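PDB 6YF6: galactose-binding lectin from Enterobacter cloacae subsp. cloacae, which binds a seleno-fucoside through a calcium ion in its C-terminal domain, consistent with a role as a sugar-binding lectin. Local coordinates for residues R36-T42 with G132-K138; T69-I75 with A102-L108; K78-K83 with V127-N133. All blocks are in the same frame, centred on the assembly; numbering follows the deposited sequence.

Contact 1: R36-T42 with G132-K138. With CA (calcium ion), chain D; SFU (methyl 1-seleno-alpha-L-fucopyranoside), chain C; PO4 (phosphate ion), chain F.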
loop_
_atom_site.group_PDB
_atom_site.type_symbol
_atom_site.label_atom_id
_atom_site.label_comp_id
_atom_site.label_asym_id
_atom_site.label_seq_id
_atom_site.Cartn_x
_atom_site.Cartn_y
_atom_site.Cartn_z
ATOM N N ARG A 36 -9.573 -0.830 3.320
ATOM C CA ARG A 36 -10.166 -1.533 4.450
ATOM C C ARG A 36 -9.094 -1.973 5.438
ATOM O O ARG A 36 -8.007 -2.412 5.048
ATOM C CB ARG A 36 -10.957 -2.740 3.949
ATOM C CG ARG A 36 -12.042 -3.219 4.889
ATOM C CD ARG A 36 -13.198 -2.237 4.969
ATOM N NE ARG A 36 -14.419 -2.892 5.428
ATOM C CZ ARG A 36 -15.421 -2.271 6.040
ATOM N NH1 ARG A 36 -15.357 -0.966 6.275
ATOM N NH2 ARG A 36 -16.485 -2.958 6.424
ATOM N N ALA A 37 -9.416 -1.865 6.726
ATOM C CA ALA A 37 -8.442 -2.092 7.781
ATOM C C ALA A 37 -9.142 -2.590 9.036
ATOM O O ALA A 37 -10.285 -2.218 9.312
ATOM C CB ALA A 37 -7.660 -0.809 8.094
ATOM N N VAL A 38 -8.441 -3.438 9.790
ATOM C CA VAL A 38 -8.883 -3.826 11.128
ATOM C C VAL A 38 -8.543 -2.696 12.090
ATOM O O VAL A 38 -7.403 -2.220 12.126
ATOM C CB VAL A 38 -8.215 -5.137 11.577
ATOM C CG1 VAL A 38 -8.719 -5.542 12.971
ATOM C CG2 VAL A 38 -8.456 -6.254 10.577
ATOM N N GLU A 39 -9.518 -2.281 12.891
ATOM C CA GLU A 39 -9.327 -1.216 13.865
ATOM C C GLU A 39 -9.155 -1.820 15.252
ATOM O O GLU A 39 -9.952 -2.666 15.672
ATOM C CB GLU A 39 -10.510 -0.245 13.850
ATOM C CG GLU A 39 -10.402 0.906 14.846
ATOM C CD GLU A 39 -11.044 2.182 14.331
ATOM O OE1 GLU A 39 -10.584 2.700 13.290
ATOM O OE2 GLU A 39 -12.010 2.664 14.965
ATOM N N PHE A 40 -8.113 -1.384 15.952
ATOM C CA PHE A 40 -7.839 -1.790 17.328
ATOM C C PHE A 40 -8.084 -0.571 18.213
ATOM O O PHE A 40 -7.208 0.287 18.355
ATOM C CB PHE A 40 -6.412 -2.312 17.477
ATOM C CG PHE A 40 -6.108 -3.513 16.621
ATOM C CD1 PHE A 40 -5.841 -3.372 15.270
ATOM C CD2 PHE A 40 -6.085 -4.785 17.173
ATOM C CE1 PHE A 40 -5.560 -4.477 14.485
ATOM C CE2 PHE A 40 -5.807 -5.891 16.394
ATOM C CZ PHE A 40 -5.544 -5.738 15.049
ATOM N N ILE A 41 -9.284 -0.490 18.796
ATOM C CA ILE A 41 -9.646 0.628 19.670
ATOM C C ILE A 41 -9.351 0.351 21.139
ATOM O O ILE A 41 -9.419 1.281 21.960
ATOM C CB ILE A 41 -11.138 0.962 19.453
ATOM C CG1 ILE A 41 -11.444 2.403 19.864
ATOM C CG2 ILE A 41 -12.004 -0.027 20.207
ATOM C CD1 ILE A 41 -10.774 3.442 18.974
ATOM N N THR A 42 -9.021 -0.894 21.495
ATOM C CA THR A 42 -8.616 -1.296 22.841
ATOM C C THR A 42 -9.473 -0.661 23.928
ATOM O O THR A 42 -9.095 0.349 24.533
ATOM C CB THR A 42 -7.132 -0.977 23.069
ATOM O OG1 THR A 42 -6.880 0.418 22.865
ATOM C CG2 THR A 42 -6.281 -1.781 22.109
ATOM N N GLY A 132 -5.461 5.138 25.112
ATOM C CA GLY A 132 -4.690 5.185 23.888
ATOM C C GLY A 132 -4.501 3.793 23.323
ATOM O O GLY A 132 -5.427 2.976 23.347
ATOM N N ASN A 133 -3.306 3.498 22.822
ATOM C CA ASN A 133 -3.018 2.182 22.262
ATOM C C ASN A 133 -4.016 1.833 21.156
ATOM O O ASN A 133 -4.560 0.727 21.104
ATOM C CB ASN A 133 -3.026 1.123 23.368
ATOM C CG ASN A 133 -2.406 -0.182 22.926
ATOM O OD1 ASN A 133 -1.588 -0.208 22.012
ATOM N ND2 ASN A 133 -2.795 -1.273 23.573
ATOM N N ASP A 134 -4.254 2.795 20.266
ATOM C CA ASP A 134 -5.222 2.669 19.181
ATOM C C ASP A 134 -4.501 2.659 17.838
ATOM O O ASP A 134 -3.662 3.527 17.574
ATOM C CB ASP A 134 -6.230 3.821 19.225
ATOM C CG ASP A 134 -6.853 3.993 20.596
ATOM O OD1 ASP A 134 -7.503 3.041 21.074
ATOM O OD2 ASP A 134 -6.691 5.077 21.195
ATOM N N PHE A 135 -4.837 1.694 16.986
ATOM C CA PHE A 135 -4.125 1.538 15.723
ATOM C C PHE A 135 -4.967 0.709 14.761
ATOM O O PHE A 135 -5.997 0.142 15.131
ATOM C CB PHE A 135 -2.743 0.898 15.940
ATOM C CG PHE A 135 -2.779 -0.407 16.693
ATOM C CD1 PHE A 135 -2.923 -0.428 18.073
ATOM C CD2 PHE A 135 -2.647 -1.612 16.022
ATOM C CE1 PHE A 135 -2.947 -1.629 18.768
ATOM C CE2 PHE A 135 -2.671 -2.812 16.708
ATOM C CZ PHE A 135 -2.822 -2.820 18.084
ATOM N N ARG A 136 -4.514 0.664 13.507
ATOM C CA ARG A 136 -5.193 -0.066 12.445
ATOM C C ARG A 136 -4.183 -0.890 11.658
ATOM O O ARG A 136 -3.033 -0.482 11.476
ATOM C CB ARG A 136 -5.934 0.891 11.482
ATOM C CG ARG A 136 -7.123 1.640 12.093
ATOM C CD ARG A 136 -7.590 2.781 11.183
ATOM N NE ARG A 136 -8.876 3.337 11.593
ATOM C CZ ARG A 136 -9.391 4.477 11.134
ATOM N NH1 ARG A 136 -8.731 5.208 10.245
ATOM N NH2 ARG A 136 -10.569 4.893 11.572
ATOM N N ILE A 137 -4.626 -2.054 11.186
ATOM C CA ILE A 137 -3.853 -2.899 10.281
ATOM C C ILE A 137 -4.664 -3.084 9.007
ATOM O O ILE A 137 -5.757 -3.664 9.042
ATOM C CB ILE A 137 -3.512 -4.259 10.907
ATOM C CG1 ILE A 137 -2.494 -4.073 12.033
ATOM C CG2 ILE A 137 -2.980 -5.209 9.832
ATOM C CD1 ILE A 137 -2.327 -5.287 12.936
ATOM N N LYS A 138 -4.125 -2.612 7.881
ATOM C CA LYS A 138 -4.843 -2.675 6.616
ATOM C C LYS A 138 -4.352 -3.781 5.691
ATOM O O LYS A 138 -5.040 -4.089 4.712
ATOM C CB LYS A 138 -4.759 -1.328 5.882
ATOM C CG LYS A 138 -3.375 -0.954 5.363
ATOM C CD LYS A 138 -3.402 0.422 4.704
ATOM C CE LYS A 138 -2.019 0.865 4.238
ATOM N NZ LYS A 138 -2.072 2.188 3.538
HETATM CA CA CA D . -7.920 2.416 23.423
HETATM C C1 SFU C . -9.572 6.207 26.205
HETATM C C2 SFU C . -9.865 4.788 25.718
HETATM C C3 SFU C . -10.182 4.727 24.209
HETATM C C4 SFU C . -9.063 5.438 23.458
HETATM C C5 SFU C . -8.977 6.872 23.976
HETATM C C6 SFU C . -7.852 7.601 23.257
HETATM O O2 SFU C . -10.959 4.268 26.453
HETATM O O3 SFU C . -10.172 3.375 23.784
HETATM O O4 SFU C . -7.804 4.828 23.692
HETATM O O5 SFU C . -8.675 6.911 25.388
HETATM C CM SFU C . -10.641 8.964 26.814
HETATM SE SE SFU C . -11.304 7.229 26.332
HETATM P P PO4 F . -3.235 1.136 0.342
HETATM O O1 PO4 F . -3.559 2.371 1.146
HETATM O O2 PO4 F . -4.515 0.465 -0.093
HETATM O O3 PO4 F . -2.439 0.166 1.182
HETATM O O4 PO4 F . -2.415 1.534 -0.860
#
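Four backbone hydrogen bonds join strand 36-40 to the antiparallel strand 135-138, Val-38 and Phe-40 each exchanging two with Ile-137 and Phe-135; the shortest runs from Phe-40 N to Phe-135 O (2.7 Å). On the face carrying Val-38, Phe-40, Phe-135 and Ile-137, contact is apolar. The rings of Phe-40 and Phe-135 form an offset stack, centroids 4.5 Å apart and planes 6° from parallel, and Phe-40 CE1 meets Ile-137 CD1 at 3.7 Å; planar rings stack closely and fill the layer between the sheets, where Ile-52 also packs on both. The opposite face is charged. Glu-39 OE1 takes a very short hydrogen bond from Arg-136 NE (2.5 Å) within a salt bridge, while Glu-39 OE2 bonds Tyr-29 of the second subunit, whose strand extends the sheet beside residues 36-39. Beyond the ladder the two segments converge on a calcium ion, a hard cation served by oxygens alone: Asp-134 OD1 supplies charge at 2.5 Å, Thr-42 OG1 binds at 2.3 Å, and the carbonyls of Ile-41, Thr-42 and Gly-132 join them. Ser-130 O and the sugar hydroxyls O3 and O4 complete the shell, a calcium-bridged sugar site as in PA-IL (LecA) lectins.

Contact 2: T69-I75 with A102-L108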
loop_
_atom_site.group_PDB
_atom_site.type_symbol
_atom_site.label_atom_id
_atom_site.label_comp_id
_atom_site.label_asym_id
_atom_site.label_seq_id
_atom_site.Cartn_x
_atom_site.Cartn_y
_atom_site.Cartn_z
ATOM N N THR A 69 5.070 -9.011 5.826
ATOM C CA THR A 69 4.914 -7.570 5.979
ATOM C C THR A 69 3.492 -7.249 6.422
ATOM O O THR A 69 2.535 -7.911 6.010
ATOM C CB THR A 69 5.247 -6.823 4.677
ATOM O OG1 THR A 69 4.480 -7.355 3.589
ATOM C CG2 THR A 69 6.741 -6.947 4.365
ATOM N N VAL A 70 3.374 -6.238 7.283
ATOM C CA VAL A 70 2.107 -5.795 7.853
ATOM C C VAL A 70 2.068 -4.280 7.727
ATOM O O VAL A 70 2.968 -3.593 8.222
ATOM C CB VAL A 70 1.950 -6.214 9.325
ATOM C CG1 VAL A 70 0.676 -5.606 9.926
ATOM C CG2 VAL A 70 1.936 -7.725 9.451
ATOM N N LYS A 71 1.049 -3.762 7.050
ATOM C CA LYS A 71 0.874 -2.321 6.915
ATOM C C LYS A 71 0.017 -1.841 8.078
ATOM O O LYS A 71 -1.126 -2.282 8.236
ATOM C CB LYS A 71 0.238 -1.972 5.574
ATOM C CG LYS A 71 1.143 -2.284 4.386
ATOM C CD LYS A 71 0.617 -1.667 3.099
ATOM C CE LYS A 71 1.459 -2.083 1.898
ATOM N NZ LYS A 71 0.750 -1.852 0.606
ATOM N N ILE A 72 0.568 -0.940 8.887
ATOM C CA ILE A 72 0.007 -0.623 10.192
ATOM C C ILE A 72 0.201 0.857 10.476
ATOM O O ILE A 72 1.166 1.474 10.019
ATOM C CB ILE A 72 0.668 -1.492 11.284
ATOM C CG1 ILE A 72 0.005 -1.264 12.638
ATOM C CG2 ILE A 72 2.169 -1.207 11.376
ATOM C CD1 ILE A 72 0.324 -2.356 13.629
ATOM N N ALA A 73 -0.731 1.427 11.242
ATOM C CA ALA A 73 -0.672 2.840 11.583
ATOM C C ALA A 73 -1.311 3.082 12.941
ATOM O O ALA A 73 -2.330 2.473 13.277
ATOM C CB ALA A 73 -1.380 3.709 10.534
ATOM N N ARG A 74 -0.710 3.980 13.710
ATOM C CA ARG A 74 -1.382 4.498 14.887
ATOM C C ARG A 74 -2.530 5.404 14.457
ATOM O O ARG A 74 -2.487 6.037 13.398
ATOM C CB ARG A 74 -0.413 5.273 15.773
ATOM C CG ARG A 74 -1.011 5.642 17.125
ATOM C CD ARG A 74 -0.118 6.594 17.883
ATOM N NE ARG A 74 -0.491 6.666 19.291
ATOM C CZ ARG A 74 0.151 7.391 20.199
ATOM N NH1 ARG A 74 1.207 8.115 19.849
ATOM N NH2 ARG A 74 -0.268 7.395 21.457
ATOM N N ILE A 75 -3.573 5.453 15.282
ATOM C CA ILE A 75 -4.654 6.408 15.096
ATOM C C ILE A 75 -4.839 7.192 16.387
ATOM O O ILE A 75 -4.404 6.777 17.464
ATOM C CB ILE A 75 -5.976 5.734 14.675
ATOM C CG1 ILE A 75 -6.408 4.687 15.704
ATOM C CG2 ILE A 75 -5.817 5.107 13.297
ATOM C CD1 ILE A 75 -7.887 4.337 15.634
ATOM N N ALA A 102 -0.029 9.544 14.268
ATOM C CA ALA A 102 -1.346 9.071 13.862
ATOM C C ALA A 102 -1.473 9.108 12.344
ATOM O O ALA A 102 -1.094 10.090 11.699
ATOM C CB ALA A 102 -2.437 9.925 14.509
ATOM N N ASN A 103 -1.987 8.018 11.776
ATOM C CA ASN A 103 -2.288 7.906 10.350
ATOM C C ASN A 103 -1.050 8.001 9.467
ATOM O O ASN A 103 -1.155 8.327 8.279
ATOM C CB ASN A 103 -3.324 8.956 9.942
ATOM C CG ASN A 103 -4.574 8.879 10.792
ATOM O OD1 ASN A 103 -5.276 7.868 10.787
ATOM N ND2 ASN A 103 -4.842 9.934 11.551
ATOM N N GLU A 104 0.126 7.710 10.014
ATOM C CA GLU A 104 1.323 7.466 9.217
ATOM C C GLU A 104 1.440 5.956 9.049
ATOM O O GLU A 104 1.683 5.232 10.022
ATOM C CB GLU A 104 2.572 8.047 9.873
ATOM C CG GLU A 104 3.865 7.549 9.241
ATOM C CD GLU A 104 5.086 8.332 9.681
ATOM O OE1 GLU A 104 4.989 9.097 10.664
ATOM O OE2 GLU A 104 6.146 8.181 9.037
ATOM N N TRP A 105 1.247 5.477 7.829
ATOM C CA TRP A 105 1.263 4.047 7.560
ATOM C C TRP A 105 2.701 3.595 7.345
ATOM O O TRP A 105 3.415 4.144 6.500
ATOM C CB TRP A 105 0.377 3.721 6.361
ATOM C CG TRP A 105 -1.088 3.849 6.708
ATOM C CD1 TRP A 105 -1.879 4.952 6.547
ATOM C CD2 TRP A 105 -1.923 2.843 7.294
ATOM N NE1 TRP A 105 -3.153 4.693 6.992
ATOM C CE2 TRP A 105 -3.206 3.406 7.456
ATOM C CE3 TRP A 105 -1.708 1.523 7.702
ATOM C CZ2 TRP A 105 -4.271 2.692 8.000
ATOM C CZ3 TRP A 105 -2.768 0.814 8.245
ATOM C CH2 TRP A 105 -4.034 1.402 8.388
ATOM N N VAL A 106 3.127 2.610 8.133
ATOM C CA VAL A 106 4.473 2.067 8.073
ATOM C C VAL A 106 4.361 0.560 7.887
ATOM O O VAL A 106 3.288 -0.028 8.015
ATOM C CB VAL A 106 5.298 2.397 9.334
ATOM C CG1 VAL A 106 5.353 3.900 9.560
ATOM C CG2 VAL A 106 4.719 1.689 10.551
ATOM N N THR A 107 5.498 -0.060 7.590
ATOM C CA THR A 107 5.576 -1.494 7.366
ATOM C C THR A 107 6.303 -2.153 8.528
ATOM O O THR A 107 7.423 -1.763 8.873
ATOM C CB THR A 107 6.289 -1.800 6.046
ATOM O OG1 THR A 107 5.554 -1.211 4.967
ATOM C CG2 THR A 107 6.398 -3.303 5.823
ATOM N N LEU A 108 5.649 -3.132 9.134
ATOM C CA LEU A 108 6.253 -4.005 10.130
ATOM C C LEU A 108 6.621 -5.302 9.422
ATOM O O LEU A 108 5.754 -5.943 8.817
ATOM C CB LEU A 108 5.279 -4.249 11.279
ATOM C CG LEU A 108 5.638 -5.318 12.310
ATOM C CD1 LEU A 108 6.859 -4.936 13.130
ATOM C CD2 LEU A 108 4.432 -5.546 13.200
HETATM O O HOH W 1 1.668 5.254 12.551
#
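Ala-73 and Trp-105 meet at the heart of this contact: Ala-73 CB lies over the indole, 3.5 Å from the centroid of its six-membered ring, in a CH-pi contact; the small methyl lets the strand backbone come close to the ring. Lys-138 adds a cation-pi interaction with the same indole. On the other face of the sheet, Val-70, Ile-72, Val-106 and Leu-108 form an apolar patch, with Ile-72 CG2 3.9 Å from Val-106 CG2 and Val-70 CB 4.3 Å from Leu-108 CB. Beta-branched Val and Ile suit extended backbone, and Leu adds bulk; here they face Val-84 and Leu-86 of strand 83-88 and Leu-97 of strand 91-98.

Between these layers runs an antiparallel ladder. Val-70 and Leu-108 exchange two hydrogen bonds, as do Ile-72 and Val-106, with Ile-72 N to Val-106 O at 3.0 Å and Val-106 N to Ile-72 O at 2.9 Å. Lys-71 and Thr-107, a non-hydrogen-bonded pair, put polar side chains on the more open face. Past Ala-73 and Trp-105 the backbones separate, and a water fills the gap, accepting from Arg-74 N (2.9 Å) and donating to Glu-104 O (2.5 Å). Asn-103 N reaches Arg-74 O at 2.6 Å; Asn-103 has positive phi, a conformation asparagine tolerates well, and the chain turns there. The Arg-74 side chain leads away to Lys-100 O. The pairing joins strand 65-74 to strand 106-113, outermost in its sheet within this chain, with the aliphatic face turned to the second sheet of the beta-sandwich.

Contact 3: K78-K83 with V127-N133. With CA (calcium ion), chain D; SFU (methyl 1-seleno-alpha-L-fucopyranoside), chain C.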
loop_
_atom_site.group_PDB
_atom_site.type_symbol
_atom_site.label_atom_id
_atom_site.label_comp_id
_atom_site.label_asym_id
_atom_site.label_seq_id
_atom_site.Cartn_x
_atom_site.Cartn_y
_atom_site.Cartn_z
ATOM N N LYS A 78 -3.169 9.629 21.033
ATOM C CA LYS A 78 -3.229 10.122 22.397
ATOM C C LYS A 78 -2.921 9.009 23.387
ATOM O O LYS A 78 -3.202 7.832 23.142
ATOM C CB LYS A 78 -4.603 10.729 22.695
ATOM C CG LYS A 78 -4.712 12.195 22.278
ATOM C CD LYS A 78 -5.953 12.880 22.836
ATOM C CE LYS A 78 -6.091 12.684 24.342
ATOM N NZ LYS A 78 -6.395 13.947 25.067
ATOM N N TYR A 79 -2.337 9.404 24.511
ATOM C CA TYR A 79 -2.016 8.490 25.615
ATOM C C TYR A 79 -0.978 7.488 25.099
ATOM O O TYR A 79 -0.032 7.887 24.402
ATOM C CB TYR A 79 -3.302 7.896 26.151
ATOM C CG TYR A 79 -4.261 8.944 26.681
ATOM C CD1 TYR A 79 -5.613 8.907 26.365
ATOM C CD2 TYR A 79 -3.809 9.977 27.494
ATOM C CE1 TYR A 79 -6.487 9.868 26.848
ATOM C CE2 TYR A 79 -4.674 10.939 27.981
ATOM C CZ TYR A 79 -6.012 10.881 27.656
ATOM O OH TYR A 79 -6.872 11.837 28.140
ATOM N N GLU A 80 -1.113 6.200 25.404
ATOM C CA GLU A 80 -0.022 5.261 25.191
ATOM C C GLU A 80 0.131 4.904 23.718
ATOM O O GLU A 80 -0.853 4.682 23.006
ATOM C CB GLU A 80 -0.241 3.994 26.017
ATOM C CG GLU A 80 0.260 4.126 27.448
ATOM C CD GLU A 80 0.624 2.796 28.070
ATOM O OE1 GLU A 80 -0.003 2.425 29.084
ATOM O OE2 GLU A 80 1.539 2.124 27.549
ATOM N N ALA A 81 1.381 4.855 23.266
ATOM C CA ALA A 81 1.668 4.457 21.896
ATOM C C ALA A 81 1.644 2.933 21.781
ATOM O O ALA A 81 2.178 2.239 22.650
ATOM C CB ALA A 81 3.033 4.987 21.461
ATOM N N PRO A 82 1.031 2.380 20.734
ATOM C CA PRO A 82 1.084 0.924 20.553
ATOM C C PRO A 82 2.511 0.449 20.314
ATOM O O PRO A 82 3.379 1.202 19.869
ATOM C CB PRO A 82 0.201 0.679 19.319
ATOM C CG PRO A 82 -0.627 1.927 19.165
ATOM C CD PRO A 82 0.233 3.038 19.680
ATOM N N LYS A 83 2.751 -0.827 20.626
ATOM C CA LYS A 83 4.021 -1.491 20.332
ATOM C C LYS A 83 3.714 -2.888 19.817
ATOM O O LYS A 83 3.161 -3.709 20.555
ATOM C CB LYS A 83 4.921 -1.571 21.566
ATOM C CG LYS A 83 5.407 -0.233 22.089
ATOM C CD LYS A 83 6.498 -0.431 23.138
ATOM C CE LYS A 83 6.948 0.887 23.745
ATOM N NZ LYS A 83 7.521 0.695 25.110
ATOM N N VAL A 127 1.597 -3.690 24.609
ATOM C CA VAL A 127 0.962 -2.683 25.450
ATOM C C VAL A 127 -0.403 -3.220 25.856
ATOM O O VAL A 127 -1.270 -3.436 24.999
ATOM C CB VAL A 127 0.835 -1.335 24.723
ATOM C CG1 VAL A 127 0.117 -0.310 25.594
ATOM C CG2 VAL A 127 2.213 -0.822 24.319
ATOM N N SER A 128 -0.589 -3.448 27.156
ATOM C CA SER A 128 -1.875 -3.912 27.662
ATOM C C SER A 128 -2.873 -2.779 27.862
ATOM O O SER A 128 -4.070 -3.048 28.013
ATOM C CB SER A 128 -1.681 -4.654 28.989
ATOM O OG SER A 128 -1.178 -3.787 29.993
ATOM N N ALA A 129 -2.414 -1.531 27.839
ATOM C CA ALA A 129 -3.249 -0.407 28.236
ATOM C C ALA A 129 -4.429 -0.223 27.289
ATOM O O ALA A 129 -4.382 -0.593 26.113
ATOM C CB ALA A 129 -2.420 0.877 28.272
ATOM N N SER A 130 -5.502 0.356 27.826
ATOM C CA SER A 130 -6.643 0.787 27.029
ATOM C C SER A 130 -6.624 2.283 26.747
ATOM O O SER A 130 -7.149 2.715 25.715
ATOM C CB SER A 130 -7.949 0.425 27.742
ATOM O OG SER A 130 -8.118 1.212 28.904
ATOM N N MET A 131 -6.029 3.073 27.642
ATOM C CA MET A 131 -5.853 4.506 27.426
ATOM C C MET A 131 -4.912 4.715 26.247
ATOM O O MET A 131 -3.702 4.498 26.365
ATOM C CB MET A 131 -5.300 5.165 28.686
ATOM C CG MET A 131 -6.296 5.271 29.827
ATOM S SD MET A 131 -7.607 6.469 29.496
ATOM C CE MET A 131 -6.712 8.017 29.600
ATOM N N GLY A 132 -5.461 5.138 25.112
ATOM C CA GLY A 132 -4.690 5.185 23.888
ATOM C C GLY A 132 -4.501 3.793 23.323
ATOM O O GLY A 132 -5.427 2.976 23.347
ATOM N N ASN A 133 -3.306 3.498 22.822
ATOM C CA ASN A 133 -3.018 2.182 22.262
ATOM C C ASN A 133 -4.016 1.833 21.156
ATOM O O ASN A 133 -4.560 0.727 21.104
ATOM C CB ASN A 133 -3.026 1.123 23.368
ATOM C CG ASN A 133 -2.406 -0.182 22.926
ATOM O OD1 ASN A 133 -1.588 -0.208 22.012
ATOM N ND2 ASN A 133 -2.795 -1.273 23.573
HETATM CA CA CA D . -7.920 2.416 23.423
HETATM C C1 SFU C . -9.572 6.207 26.205
HETATM C C2 SFU C . -9.865 4.788 25.718
HETATM C C3 SFU C . -10.182 4.727 24.209
HETATM C C4 SFU C . -9.063 5.438 23.458
HETATM C C5 SFU C . -8.977 6.872 23.976
HETATM C C6 SFU C . -7.852 7.601 23.257
HETATM O O2 SFU C . -10.959 4.268 26.453
HETATM O O3 SFU C . -10.172 3.375 23.784
HETATM O O4 SFU C . -7.804 4.828 23.692
HETATM O O5 SFU C . -8.675 6.911 25.388
HETATM C CM SFU C . -10.641 8.964 26.814
HETATM SE SE SFU C . -11.304 7.229 26.332
HETATM O O HOH W 2 0.338 -2.345 21.223
#
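Neither segment is a regular strand, yet their backbones run alongside in the same direction, joined by a single bridge of parallel type: Glu-80 N donates to Met-131 O (3.2 Å) and Glu-80 O accepts from Asn-133 N (2.7 Å), enclosing Gly-132. Gly-132 has positive phi, and a CB there would clash with Lys-78 O and Glu-80 N, so glycine suits the close approach of the backbones. Beside the sugar, Met-131 CE makes a CH-pi contact over the Tyr-79 ring, 3.5 Å from its centroid, and SD lies obliquely at 4.8 Å, a Met-aromatic contact. Buried Val-127, pointing across, packs CG2 on Ala-81 O (3.5 Å) and Lys-83 CB (3.9 Å). The amide of Asn-133 serves both ways, ND2 donating to Ala-129 O (3.1 Å) and OD1 accepting from a water held by Lys-83 N. Carbonyls of Ser-130 and Gly-132 bind calcium, while Gly-132 N bonds weakly to sugar O4 (2.8 Å). Two loops thereby build one wall of a calcium-dependent lectin's sugar pocket.

In the fold
Contacts 1 and 2 lie in the same four-stranded antiparallel sheet, where strands 135-143 and 65-74 are neighbours and Ala-73 O faces Arg-136 N. Contact 1 is the more buried, contact 2 is partly exposed along its edge strand, and contact 3 is the most superficial, joining loops with its centre about 16 Å from the chain's centre. Regular ladders and aliphatic or aromatic packing dominate the first two, both of which touch the second subunit; contact 1 adds a salt bridge, while contact 3 relies on a short backbone bridge, a Tyr-Met contact and polar groups. Contacts 1 and 3 share Gly-132 and Asn-133 and meet at calcium and sugar; Arg-74 links contact 2 to contact 3.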